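Local coordinates for protein putative polyprenyl synthetase (Streptomyces coelicolor, PDB 3NF2) that probably builds polyprenyl diphosphate chains from isoprenoid units, as a magnesium-dependent prenyltransferase of the FPP/GGPP synthase family, at residues P18-A23 against Y37-I42; E178-K183 against V223-G228; E203-T208 against D320-P325; T272-A277 against A281-E286. One frame throughout, in Å; residues are numbered along the deposited sequence.

In the fold
The four contacts tie helices and the loops beside them in a largely helical chain; their nearest atoms lie at least about 11 Å apart. Contact 1, first along the chain, joins helix 5-25 to the end of helix 31-38. Contact 2 is the most central, where helices 173-198 and 203-230 meet beside the probable second aspartate-rich motif. Contact 3 uses the start of the same helix 203-230, centres about 25 Å apart, and its segments alternate in sequence with those of contact 2. Contact 4 is nested between the segments of contact 3, yet their centres are about 48 Å apart. Contacts 1, 3 and 4 lie farther out, and contact 2 near the probable active site.

Contact 1 of 4, residues P18-A23 against Y37-I42; sequences PVLRAA and YHFGWI
Arg-21 lies along one face of the Trp-41 indole, and most of its side chain lies over the ring system, from CB to the guanidinium. CB sits 3.7 Å from Trp-41 CH2, at the far end of the six-membered ring. With CG anti to the backbone N (chi1 156°), the chain then bends at chi2 and chi3 and runs back across the indole instead of away from it. CD stands over the six-membered ring, 3.7 Å from its centroid, in a CH-pi contact. NE follows above the shared bond, 3.7 Å from Trp-41 CD2, and CZ reaches the five-membered ring, 3.6 Å from Trp-41 CG. At the tip NH1 lies over Trp-41 CD1, while NH2 extends to Trp-41 CB at 3.5 Å. The guanidinium and indole planes are 9° apart, a stacked cation-pi pair. Phe-39 CB covers the opposite indole face. Leu-20 CD2 fits at the indole edge, 3.7 Å from Trp-41 CH2, and also lies over one face of the Phe-39 ring. The contact thus fastens helix 5-25 to the Schellman-capped end of helix 31-38 by dispersion and cation-pi attraction, leaving the guanidinium N-H groups directed along the ring plane rather than into it.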
loop_
_atom_site.group_PDB
_atom_site.type_symbol
_atom_site.label_atom_id
_atom_site.label_comp_id
_atom_site.label_asym_id
_atom_site.label_seq_id
_atom_site.Cartn_x
_atom_site.Cartn_y
_atom_site.Cartn_z
ATOM N N PRO A 18 -0.592 18.524 13.660
ATOM C CA PRO A 18 0.811 18.954 13.483
ATOM C C PRO A 18 1.826 17.809 13.398
ATOM O O PRO A 18 2.830 17.946 12.703
ATOM C CB PRO A 18 1.093 19.803 14.739
ATOM C CG PRO A 18 -0.247 20.181 15.262
ATOM C CD PRO A 18 -1.131 19.008 14.945
ATOM N N VAL A 19 1.567 16.703 14.096
ATOM C CA VAL A 19 2.446 15.527 14.028
ATOM C C VAL A 19 2.353 14.850 12.649
ATOM O O VAL A 19 3.371 14.463 12.063
ATOM C CB VAL A 19 2.157 14.530 15.181
ATOM C CG1 VAL A 19 3.013 13.273 15.068
ATOM C CG2 VAL A 19 2.409 15.199 16.528
ATOM N N LEU A 20 1.133 14.748 12.126
ATOM C CA LEU A 20 0.905 14.186 10.796
ATOM C C LEU A 20 1.463 15.090 9.692
ATOM O O LEU A 20 2.128 14.596 8.767
ATOM C CB LEU A 20 -0.585 13.890 10.572
ATOM C CG LEU A 20 -1.053 13.453 9.169
ATOM C CD1 LEU A 20 -2.100 12.393 9.283
ATOM C CD2 LEU A 20 -1.630 14.619 8.379
ATOM N N ARG A 21 1.191 16.396 9.789
ATOM C CA ARG A 21 1.718 17.378 8.822
ATOM C C ARG A 21 3.254 17.343 8.742
ATOM O O ARG A 21 3.812 17.321 7.639
ATOM C CB ARG A 21 1.186 18.791 9.110
ATOM C CG ARG A 21 2.050 19.938 8.601
ATOM C CD ARG A 21 1.506 20.619 7.354
ATOM N NE ARG A 21 0.463 21.602 7.654
ATOM C CZ ARG A 21 0.185 22.666 6.901
ATOM N NH1 ARG A 21 -0.786 23.494 7.263
ATOM N NH2 ARG A 21 0.882 22.921 5.797
ATOM N N ALA A 22 3.918 17.285 9.900
ATOM C CA ALA A 22 5.382 17.190 9.961
ATOM C C ALA A 22 5.923 15.887 9.374
ATOM O O ALA A 22 7.003 15.881 8.786
ATOM C CB ALA A 22 5.900 17.384 11.385
ATOM N N ALA A 23 5.180 14.793 9.524
ATOM C CA ALA A 23 5.633 13.511 8.973
ATOM C C ALA A 23 5.442 13.485 7.466
ATOM O O ALA A 23 6.244 12.916 6.743
ATOM C CB ALA A 23 4.915 12.347 9.637
ATOM N N TYR A 37 -1.268 18.595 -1.262
ATOM C CA TYR A 37 -2.439 18.873 -2.068
ATOM C C TYR A 37 -3.603 18.014 -1.596
ATOM O O TYR A 37 -4.695 18.533 -1.389
ATOM C CB TYR A 37 -2.207 18.662 -3.567
ATOM C CG TYR A 37 -3.499 18.832 -4.330
ATOM C CD1 TYR A 37 -4.002 20.107 -4.593
ATOM C CD2 TYR A 37 -4.256 17.724 -4.729
ATOM C CE1 TYR A 37 -5.206 20.280 -5.259
ATOM C CE2 TYR A 37 -5.467 17.885 -5.394
ATOM C CZ TYR A 37 -5.933 19.170 -5.653
ATOM O OH TYR A 37 -7.120 19.357 -6.313
ATOM N N HIS A 38 -3.366 16.714 -1.415
ATOM C CA HIS A 38 -4.410 15.819 -0.921
ATOM C C HIS A 38 -5.026 16.325 0.383
ATOM O O HIS A 38 -6.235 16.273 0.571
ATOM C CB HIS A 38 -3.887 14.400 -0.684
ATOM C CG HIS A 38 -4.873 13.530 0.030
ATOM N ND1 HIS A 38 -6.066 13.144 -0.545
ATOM C CD2 HIS A 38 -4.881 13.032 1.289
ATOM C CE1 HIS A 38 -6.751 12.417 0.318
ATOM N NE2 HIS A 38 -6.054 12.332 1.439
ATOM N N PHE A 39 -4.178 16.806 1.279
ATOM C CA PHE A 39 -4.629 17.265 2.569
ATOM C C PHE A 39 -5.173 18.692 2.552
ATOM O O PHE A 39 -5.645 19.167 3.573
ATOM C CB PHE A 39 -3.508 17.127 3.587
ATOM C CG PHE A 39 -3.338 15.732 4.117
ATOM C CD1 PHE A 39 -4.230 15.218 5.065
ATOM C CD2 PHE A 39 -2.289 14.927 3.666
ATOM C CE1 PHE A 39 -4.074 13.928 5.559
ATOM C CE2 PHE A 39 -2.124 13.631 4.150
ATOM C CZ PHE A 39 -3.008 13.130 5.101
ATOM N N GLY A 40 -5.117 19.367 1.403
ATOM C CA GLY A 40 -5.686 20.710 1.262
ATOM C C GLY A 40 -4.807 21.867 1.734
ATOM O O GLY A 40 -5.261 23.022 1.774
ATOM N N TRP A 41 -3.551 21.574 2.079
ATOM C CA TRP A 41 -2.618 22.611 2.541
ATOM C C TRP A 41 -2.074 23.493 1.409
ATOM O O TRP A 41 -1.657 24.636 1.646
ATOM C CB TRP A 41 -1.477 22.005 3.366
ATOM C CG TRP A 41 -1.967 21.117 4.485
ATOM C CD1 TRP A 41 -3.059 21.328 5.288
ATOM C CD2 TRP A 41 -1.380 19.890 4.926
ATOM N NE1 TRP A 41 -3.195 20.297 6.183
ATOM C CE2 TRP A 41 -2.177 19.401 5.988
ATOM C CE3 TRP A 41 -0.267 19.144 4.518
ATOM C CZ2 TRP A 41 -1.890 18.202 6.653
ATOM C CZ3 TRP A 41 0.021 17.950 5.185
ATOM C CH2 TRP A 41 -0.791 17.492 6.233
ATOM N N ILE A 42 -2.073 22.954 0.191
ATOM C CA ILE A 42 -1.695 23.707 -1.004
ATOM C C ILE A 42 -2.712 23.389 -2.097
ATOM O O ILE A 42 -3.395 22.365 -2.012
ATOM C CB ILE A 42 -0.242 23.391 -1.530
ATOM C CG1 ILE A 42 -0.116 21.947 -2.024
ATOM C CG2 ILE A 42 0.851 23.722 -0.485
ATOM C CD1 ILE A 42 1.229 21.650 -2.675
#

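Contact 2 of 4, residues E178-K183 against V223-G228; sequences EMEGNK and VDDLLG. With SO4 (sulfate ion), chain D.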
loop_
_atom_site.group_PDB
_atom_site.type_symbol
_atom_site.label_atom_id
_atom_site.label_comp_id
_atom_site.label_asym_id
_atom_site.label_seq_id
_atom_site.Cartn_x
_atom_site.Cartn_y
_atom_site.Cartn_z
ATOM N N GLU A 178 -21.629 -6.248 5.837
ATOM C CA GLU A 178 -20.231 -6.644 5.967
ATOM C C GLU A 178 -19.286 -5.718 5.195
ATOM O O GLU A 178 -18.170 -5.476 5.645
ATOM C CB GLU A 178 -20.000 -8.135 5.660
ATOM C CG GLU A 178 -20.017 -8.516 4.202
ATOM C CD GLU A 178 -19.181 -9.758 3.896
ATOM O OE1 GLU A 178 -19.649 -10.604 3.103
ATOM O OE2 GLU A 178 -18.062 -9.892 4.445
ATOM N N MET A 179 -19.749 -5.172 4.069
ATOM C CA MET A 179 -18.988 -4.162 3.330
ATOM C C MET A 179 -18.815 -2.885 4.152
ATOM O O MET A 179 -17.715 -2.331 4.245
ATOM C CB MET A 179 -19.648 -3.840 1.981
ATOM C CG MET A 179 -18.933 -2.758 1.178
ATOM S SD MET A 179 -19.434 -2.701 -0.570
ATOM C CE MET A 179 -20.768 -1.507 -0.488
ATOM N N GLU A 180 -19.904 -2.424 4.752
ATOM C CA GLU A 180 -19.857 -1.194 5.537
ATOM C C GLU A 180 -19.046 -1.363 6.811
ATOM O O GLU A 180 -18.403 -0.422 7.254
ATOM C CB GLU A 180 -21.269 -0.658 5.810
ATOM C CG GLU A 180 -21.858 -0.006 4.553
ATOM C CD GLU A 180 -23.173 0.692 4.792
ATOM O OE1 GLU A 180 -23.703 1.263 3.824
ATOM O OE2 GLU A 180 -23.671 0.691 5.935
ATOM N N GLY A 181 -19.056 -2.579 7.359
ATOM C CA GLY A 181 -18.223 -2.941 8.495
ATOM C C GLY A 181 -16.758 -2.906 8.126
ATOM O O GLY A 181 -15.927 -2.464 8.909
ATOM N N ASN A 182 -16.431 -3.407 6.957
ATOM C CA ASN A 182 -15.082 -3.317 6.474
ATOM C C ASN A 182 -14.653 -1.895 6.176
ATOM O O ASN A 182 -13.604 -1.475 6.553
ATOM C CB ASN A 182 -14.911 -4.173 5.233
ATOM C CG ASN A 182 -14.729 -5.623 5.541
ATOM O OD1 ASN A 182 -14.181 -5.992 6.555
ATOM N ND2 ASN A 182 -15.182 -6.448 4.661
ATOM N N LYS A 183 -15.504 -1.171 5.489
ATOM C CA LYS A 183 -15.233 0.183 5.075
ATOM C C LYS A 183 -15.158 1.208 6.167
ATOM O O LYS A 183 -14.365 2.101 6.122
ATOM C CB LYS A 183 -16.247 0.649 4.049
ATOM C CG LYS A 183 -16.014 0.200 2.653
ATOM C CD LYS A 183 -16.857 0.999 1.711
ATOM C CE LYS A 183 -17.021 0.346 0.363
ATOM N NZ LYS A 183 -18.023 1.025 -0.497
ATOM N N VAL A 223 -26.100 6.246 9.621
ATOM C CA VAL A 223 -26.493 7.660 9.669
ATOM C C VAL A 223 -25.964 8.425 8.453
ATOM O O VAL A 223 -26.682 9.259 7.879
ATOM C CB VAL A 223 -26.069 8.337 11.012
ATOM C CG1 VAL A 223 -26.204 9.850 10.947
ATOM C CG2 VAL A 223 -26.908 7.796 12.162
ATOM N N ASP A 224 -24.721 8.131 8.062
ATOM C CA ASP A 224 -24.134 8.660 6.819
ATOM C C ASP A 224 -24.964 8.316 5.583
ATOM O O ASP A 224 -25.174 9.151 4.711
ATOM C CB ASP A 224 -22.716 8.128 6.616
ATOM C CG ASP A 224 -21.669 9.209 6.693
ATOM O OD1 ASP A 224 -21.865 10.288 6.093
ATOM O OD2 ASP A 224 -20.628 8.966 7.335
ATOM N N ASP A 225 -25.449 7.084 5.533
ATOM C CA ASP A 225 -26.358 6.658 4.472
ATOM C C ASP A 225 -27.707 7.381 4.490
ATOM O O ASP A 225 -28.277 7.650 3.431
ATOM C CB ASP A 225 -26.583 5.153 4.552
ATOM C CG ASP A 225 -25.348 4.365 4.199
ATOM O OD1 ASP A 225 -24.341 4.981 3.776
ATOM O OD2 ASP A 225 -25.384 3.129 4.360
ATOM N N LEU A 226 -28.226 7.673 5.680
ATOM C CA LEU A 226 -29.465 8.458 5.778
ATOM C C LEU A 226 -29.246 9.886 5.316
ATOM O O LEU A 226 -30.079 10.434 4.595
ATOM C CB LEU A 226 -30.039 8.442 7.194
ATOM C CG LEU A 226 -30.630 7.129 7.721
ATOM C CD1 LEU A 226 -30.807 7.216 9.226
ATOM C CD2 LEU A 226 -31.953 6.765 7.029
ATOM N N LEU A 227 -28.109 10.473 5.700
ATOM C CA LEU A 227 -27.780 11.842 5.304
ATOM C C LEU A 227 -27.385 11.952 3.836
ATOM O O LEU A 227 -27.571 13.003 3.226
ATOM C CB LEU A 227 -26.656 12.427 6.171
ATOM C CG LEU A 227 -26.727 12.532 7.707
ATOM C CD1 LEU A 227 -25.511 13.312 8.240
ATOM C CD2 LEU A 227 -28.039 13.139 8.242
ATOM N N GLY A 228 -26.816 10.886 3.271
ATOM C CA GLY A 228 -26.478 10.878 1.840
ATOM C C GLY A 228 -27.698 11.014 0.932
ATOM O O GLY A 228 -27.621 11.596 -0.148
HETATM S S SO4 D . -17.599 4.327 -1.590
HETATM O O1 SO4 D . -16.493 3.397 -1.379
HETATM O O2 SO4 D . -17.351 5.560 -0.845
HETATM O O3 SO4 D . -17.713 4.631 -3.016
HETATM O O4 SO4 D . -18.842 3.720 -1.124
#
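Glu-180 and Asp-225 come from opposite directions, carboxylate to carboxylate, between helices 173-198 and 203-230 of the all-helical isoprenoid synthase fold. Residues 223-228 carry the end of the FQxxDD motif, probably the second aspartate-rich region of this family. Val-223 packs on Val-340 and Val-341 near the end of the modelled chain. Asp-224 corresponds to the aspartate that in relatives binds magnesium; Asp-225 turns inward instead. It takes CG anti to its carbonyl carbon (chi1 -68°), which carries the carboxylate to Glu-180, whose chain comes fully extended from the other helix. Asp-225 OD2 approaches Glu-180 OE1 to 2.6 Å, the two carboxylate planes being 63° apart. Both groups are buried, and Asp-225 has further partners: OD1 accepts from Gln-221 NE2, one turn earlier, and OD2 from the backbone N of Leu-251. Gly-228 N closes the turn on Asp-224 O at 2.8 Å. Lys-183, one turn beyond Glu-180, forms a salt bridge with Asp-162 and reaches a sulfate, probably a component of the crystallisation medium. A leucine in its place would probably leave both Asp-162 and the anion without this cationic partner. Through its extended chain Lys-183 NZ donates to sulfate O4 at 2.9 Å and to sulfate O1 at 3.0 Å.

Contact 3 of 4, residues E203-T208 against D320-P325; sequences ERTADT and DAVDMP
The loop between helices 300-319 and 326-339 folds against the first turns of helix 203-230, where Val-322 sets its two methyls on Thr-205 and Thr-208. Val-322 CG1 is the shared contact: it lies 3.7 Å from Thr-205 CG2 and 3.8 Å from Thr-208 CB. The other branch, Val-322 CG2, meets Thr-208 CG2 tip to tip at 3.7 Å, and Ala-321 CB adds a looser touch to the same threonine methyl at 4.2 Å. Both threonines use only their carbon branch here. In Thr-208, CG2 stands anti to the backbone N and faces the loop, while OG1 (chi1 -64°) turns back over its own helix. There OG1 donates to Arg-204 O at 3.2 Å, with a C=O...O angle of 164°, almost in line with the carbonyl bond. The polar group is thereby satisfied one turn back, and an apolar surface is presented to the valine, which is itself buried. The loop is also held by Arg-329 of the helix that follows it, whose guanidinium donates to the carbonyl oxygens of Val-322 and Met-324. On the helix, Glu-203 OE2 forms a salt bridge with Arg-147. Pro-325, at the N-cap, leads into helix 326-339. The whole is an inter-helical loop packed on the start of a third helix in the all-alpha isoprenoid synthase fold.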
loop_
_atom_site.group_PDB
_atom_site.type_symbol
_atom_site.label_atom_id
_atom_site.label_comp_id
_atom_site.label_asym_id
_atom_site.label_seq_id
_atom_site.Cartn_x
_atom_site.Cartn_y
_atom_site.Cartn_z
ATOM N N GLU A 203 -4.841 -8.039 25.771
ATOM C CA GLU A 203 -5.514 -8.434 24.541
ATOM C C GLU A 203 -7.039 -8.495 24.643
ATOM O O GLU A 203 -7.726 -8.322 23.641
ATOM C CB GLU A 203 -4.932 -9.762 24.027
ATOM C CG GLU A 203 -4.412 -9.717 22.568
ATOM C CD GLU A 203 -3.193 -8.795 22.363
ATOM O OE1 GLU A 203 -2.373 -8.645 23.297
ATOM O OE2 GLU A 203 -3.050 -8.224 21.256
ATOM N N ARG A 204 -7.560 -8.705 25.852
ATOM C CA ARG A 204 -9.010 -8.744 26.088
ATOM C C ARG A 204 -9.654 -7.357 26.240
ATOM O O ARG A 204 -10.776 -7.141 25.765
ATOM C CB ARG A 204 -9.349 -9.630 27.293
ATOM C CG ARG A 204 -9.272 -11.138 27.007
ATOM C CD ARG A 204 -10.036 -11.974 28.043
ATOM N NE ARG A 204 -11.490 -11.781 27.955
ATOM C CZ ARG A 204 -12.214 -11.048 28.805
ATOM N NH1 ARG A 204 -13.527 -10.934 28.633
ATOM N NH2 ARG A 204 -11.630 -10.427 29.829
ATOM N N THR A 205 -8.967 -6.446 26.889
ATOM C CA THR A 205 -9.467 -5.102 27.014
ATOM C C THR A 205 -9.542 -4.466 25.642
ATOM O O THR A 205 -10.453 -3.745 25.329
ATOM C CB THR A 205 -8.535 -4.257 27.865
ATOM O OG1 THR A 205 -8.187 -4.963 29.052
ATOM C CG2 THR A 205 -9.166 -2.968 28.221
ATOM N N ALA A 206 -8.535 -4.703 24.832
ATOM C CA ALA A 206 -8.468 -4.110 23.519
ATOM C C ALA A 206 -9.551 -4.582 22.550
ATOM O O ALA A 206 -10.170 -3.784 21.880
ATOM C CB ALA A 206 -7.114 -4.328 22.943
ATOM N N ASP A 207 -9.813 -5.879 22.534
ATOM C CA ASP A 207 -10.796 -6.440 21.646
ATOM C C ASP A 207 -12.115 -5.839 21.951
ATOM O O ASP A 207 -12.910 -5.635 21.071
ATOM C CB ASP A 207 -10.962 -7.913 21.893
ATOM C CG ASP A 207 -9.745 -8.664 21.643
ATOM O OD1 ASP A 207 -8.736 -8.052 21.332
ATOM O OD2 ASP A 207 -9.786 -9.882 21.743
ATOM N N THR A 208 -12.385 -5.635 23.215
ATOM C CA THR A 208 -13.662 -5.118 23.598
ATOM C C THR A 208 -13.862 -3.716 23.105
ATOM O O THR A 208 -14.900 -3.357 22.641
ATOM C CB THR A 208 -13.885 -5.275 25.089
ATOM O OG1 THR A 208 -13.921 -6.668 25.391
ATOM C CG2 THR A 208 -15.163 -4.665 25.501
ATOM N N ASP A 320 -19.592 -1.066 28.636
ATOM C CA ASP A 320 -19.949 -1.572 29.965
ATOM C C ASP A 320 -19.060 -2.747 30.403
ATOM O O ASP A 320 -18.766 -2.900 31.591
ATOM C CB ASP A 320 -21.426 -1.997 29.987
ATOM C CG ASP A 320 -22.388 -0.844 29.670
ATOM O OD1 ASP A 320 -21.935 0.325 29.579
ATOM O OD2 ASP A 320 -23.608 -1.109 29.532
ATOM N N ALA A 321 -18.623 -3.549 29.430
ATOM C CA ALA A 321 -17.831 -4.760 29.669
ATOM C C ALA A 321 -16.363 -4.509 30.046
ATOM O O ALA A 321 -15.683 -5.421 30.527
ATOM C CB ALA A 321 -17.917 -5.700 28.451
ATOM N N VAL A 322 -15.873 -3.291 29.820
ATOM C CA VAL A 322 -14.468 -2.977 30.111
ATOM C C VAL A 322 -14.235 -2.068 31.321
ATOM O O VAL A 322 -14.821 -0.979 31.435
ATOM C CB VAL A 322 -13.688 -2.437 28.880
ATOM C CG1 VAL A 322 -12.841 -3.547 28.269
ATOM C CG2 VAL A 322 -14.625 -1.826 27.850
ATOM N N ASP A 323 -13.359 -2.546 32.205
ATOM C CA ASP A 323 -12.915 -1.810 33.380
ATOM C C ASP A 323 -12.113 -0.593 32.940
ATOM O O ASP A 323 -11.083 -0.713 32.276
ATOM C CB ASP A 323 -12.083 -2.717 34.289
ATOM C CG ASP A 323 -11.925 -2.161 35.695
ATOM O OD1 ASP A 323 -12.641 -1.200 36.064
ATOM O OD2 ASP A 323 -11.078 -2.700 36.438
ATOM N N MET A 324 -12.600 0.576 33.330
ATOM C CA MET A 324 -12.184 1.833 32.738
ATOM C C MET A 324 -12.623 2.948 33.677
ATOM O O MET A 324 -13.716 2.868 34.249
ATOM C CB MET A 324 -12.884 1.971 31.381
ATOM C CG MET A 324 -12.781 3.301 30.667
ATOM S SD MET A 324 -13.914 3.352 29.251
ATOM C CE MET A 324 -13.785 1.681 28.655
ATOM N N PRO A 325 -11.764 3.968 33.872
ATOM C CA PRO A 325 -12.138 5.193 34.568
ATOM C C PRO A 325 -13.434 5.768 34.016
ATOM O O PRO A 325 -13.598 5.875 32.797
ATOM C CB PRO A 325 -10.965 6.127 34.277
ATOM C CG PRO A 325 -9.798 5.214 34.188
ATOM C CD PRO A 325 -10.313 3.917 33.608
#

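Contact 4 of 4, residues T272-A277 against A281-E286; sequences TADAKA and ANFSEE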
loop_
_atom_site.group_PDB
_atom_site.type_symbol
_atom_site.label_atom_id
_atom_site.label_comp_id
_atom_site.label_asym_id
_atom_site.label_seq_id
_atom_site.Cartn_x
_atom_site.Cartn_y
_atom_site.Cartn_z
ATOM N N THR A 272 -32.359 -0.776 -11.882
ATOM C CA THR A 272 -31.831 -1.576 -12.989
ATOM C C THR A 272 -31.861 -0.755 -14.294
ATOM O O THR A 272 -30.875 -0.730 -15.035
ATOM C CB THR A 272 -32.608 -2.913 -13.129
ATOM O OG1 THR A 272 -32.483 -3.668 -11.913
ATOM C CG2 THR A 272 -32.091 -3.764 -14.307
ATOM N N ALA A 273 -32.969 -0.056 -14.544
ATOM C CA ALA A 273 -33.097 0.822 -15.719
ATOM C C ALA A 273 -32.164 2.019 -15.672
ATOM O O ALA A 273 -31.612 2.413 -16.697
ATOM C CB ALA A 273 -34.540 1.291 -15.902
ATOM N N ASP A 274 -31.993 2.592 -14.482
ATOM C CA ASP A 274 -31.126 3.758 -14.284
ATOM C C ASP A 274 -29.654 3.480 -14.619
ATOM O O ASP A 274 -28.942 4.374 -15.087
ATOM C CB ASP A 274 -31.220 4.254 -12.839
ATOM C CG ASP A 274 -32.528 4.993 -12.532
ATOM O OD1 ASP A 274 -33.329 5.237 -13.461
ATOM O OD2 ASP A 274 -32.755 5.325 -11.343
ATOM N N ALA A 275 -29.209 2.250 -14.357
ATOM C CA ALA A 275 -27.835 1.826 -14.634
ATOM C C ALA A 275 -27.471 1.906 -16.132
ATOM O O ALA A 275 -26.373 2.337 -16.471
ATOM C CB ALA A 275 -27.600 0.421 -14.086
ATOM N N LYS A 276 -28.402 1.517 -17.010
ATOM C CA LYS A 276 -28.192 1.560 -18.467
ATOM C C LYS A 276 -28.724 2.847 -19.106
ATOM O O LYS A 276 -28.698 2.985 -20.331
ATOM C CB LYS A 276 -28.875 0.376 -19.192
ATOM C CG LYS A 276 -29.062 -0.938 -18.431
ATOM C CD LYS A 276 -29.613 -2.019 -19.382
ATOM C CE LYS A 276 -30.670 -2.923 -18.737
ATOM N NZ LYS A 276 -30.109 -3.923 -17.781
ATOM N N ALA A 277 -29.213 3.780 -18.297
ATOM C CA ALA A 277 -29.961 4.922 -18.836
ATOM C C ALA A 277 -29.074 5.959 -19.543
ATOM O O ALA A 277 -28.246 6.622 -18.915
ATOM C CB ALA A 277 -30.822 5.568 -17.742
ATOM N N ALA A 281 -27.487 11.574 -16.953
ATOM C CA ALA A 281 -26.889 12.885 -16.719
ATOM C C ALA A 281 -27.913 14.029 -16.772
ATOM O O ALA A 281 -27.622 15.152 -16.359
ATOM C CB ALA A 281 -25.756 13.132 -17.726
ATOM N N ASN A 282 -29.102 13.746 -17.294
ATOM C CA ASN A 282 -30.140 14.762 -17.398
ATOM C C ASN A 282 -31.183 14.694 -16.289
ATOM O O ASN A 282 -32.022 15.587 -16.186
ATOM C CB ASN A 282 -30.814 14.710 -18.773
ATOM C CG ASN A 282 -29.971 15.354 -19.860
ATOM O OD1 ASN A 282 -29.175 16.264 -19.602
ATOM N ND2 ASN A 282 -30.155 14.893 -21.092
ATOM N N PHE A 283 -31.113 13.647 -15.466
ATOM C CA PHE A 283 -32.053 13.419 -14.357
ATOM C C PHE A 283 -32.235 14.667 -13.501
ATOM O O PHE A 283 -31.285 15.409 -13.268
ATOM C CB PHE A 283 -31.568 12.283 -13.457
ATOM C CG PHE A 283 -31.978 10.902 -13.914
ATOM C CD1 PHE A 283 -32.080 9.865 -12.989
ATOM C CD2 PHE A 283 -32.247 10.625 -15.257
ATOM C CE1 PHE A 283 -32.447 8.575 -13.392
ATOM C CE2 PHE A 283 -32.616 9.342 -15.662
ATOM C CZ PHE A 283 -32.716 8.316 -14.729
ATOM N N SER A 284 -33.464 14.891 -13.047
ATOM C CA SER A 284 -33.793 16.069 -12.244
ATOM C C SER A 284 -33.828 15.716 -10.764
ATOM O O SER A 284 -33.868 14.542 -10.401
ATOM C CB SER A 284 -35.150 16.635 -12.671
ATOM O OG SER A 284 -36.173 15.667 -12.505
ATOM N N GLU A 285 -33.833 16.748 -9.920
ATOM C CA GLU A 285 -34.064 16.615 -8.475
ATOM C C GLU A 285 -35.306 15.765 -8.176
ATOM O O GLU A 285 -35.264 14.842 -7.354
ATOM C CB GLU A 285 -34.190 18.018 -7.858
ATOM C CG GLU A 285 -34.311 18.066 -6.327
ATOM C CD GLU A 285 -35.745 17.962 -5.837
ATOM O OE1 GLU A 285 -35.996 17.208 -4.869
ATOM O OE2 GLU A 285 -36.623 18.621 -6.432
ATOM N N GLU A 286 -36.397 16.063 -8.881
ATOM C CA GLU A 286 -37.694 15.406 -8.676
ATOM C C GLU A 286 -37.669 13.917 -8.939
ATOM O O GLU A 286 -38.333 13.146 -8.229
ATOM C CB GLU A 286 -38.749 16.065 -9.545
ATOM C CG GLU A 286 -39.019 17.509 -9.156
ATOM C CD GLU A 286 -38.198 18.522 -9.921
ATOM O OE1 GLU A 286 -37.036 18.240 -10.294
ATOM O OE2 GLU A 286 -38.733 19.624 -10.137
#
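OD2 of Asp-274 forms a salt bridge with Arg-291 NE; OD1, which also has a polar partner, lies at the edge of the Phe-283 ring. OD1 is 3.4 Å from Phe-283 CZ and 3.5 Å from Phe-283 CE1, near the plane of the ring. The carboxylate is turned steeply to that ring, their planes 75° apart. An oxygen at the edge meets the ring's hydrogens, which carry a slight positive charge, so the approach is probably mildly attractive. Phe-283 is brought there by its chi1 of -86°, with CG anti to the carbonyl carbon, which swings the ring toward helix 262-275. Ala-277 CB makes a looser apolar touch with Phe-283 CZ at 4.5 Å, and the ring of Phe-280 meets that of Phe-283 at about 45°. Replacing Asp-274 by alanine is likely to leave Arg-291 without its salt-bridge mate and a gap beside the Phe-283 ring edge. Ala-277 N makes only a weak bond of 3.3 Å to Asp-274 O. Beyond the ring in sequence, Ser-284 is the N-cap of helix 285-297, its backbone N held by Glu-287 OE1. The contact therefore closes the short connection from helix 262-275 into helix 285-297, with Glu-285 bonded to Trp-241 nearby.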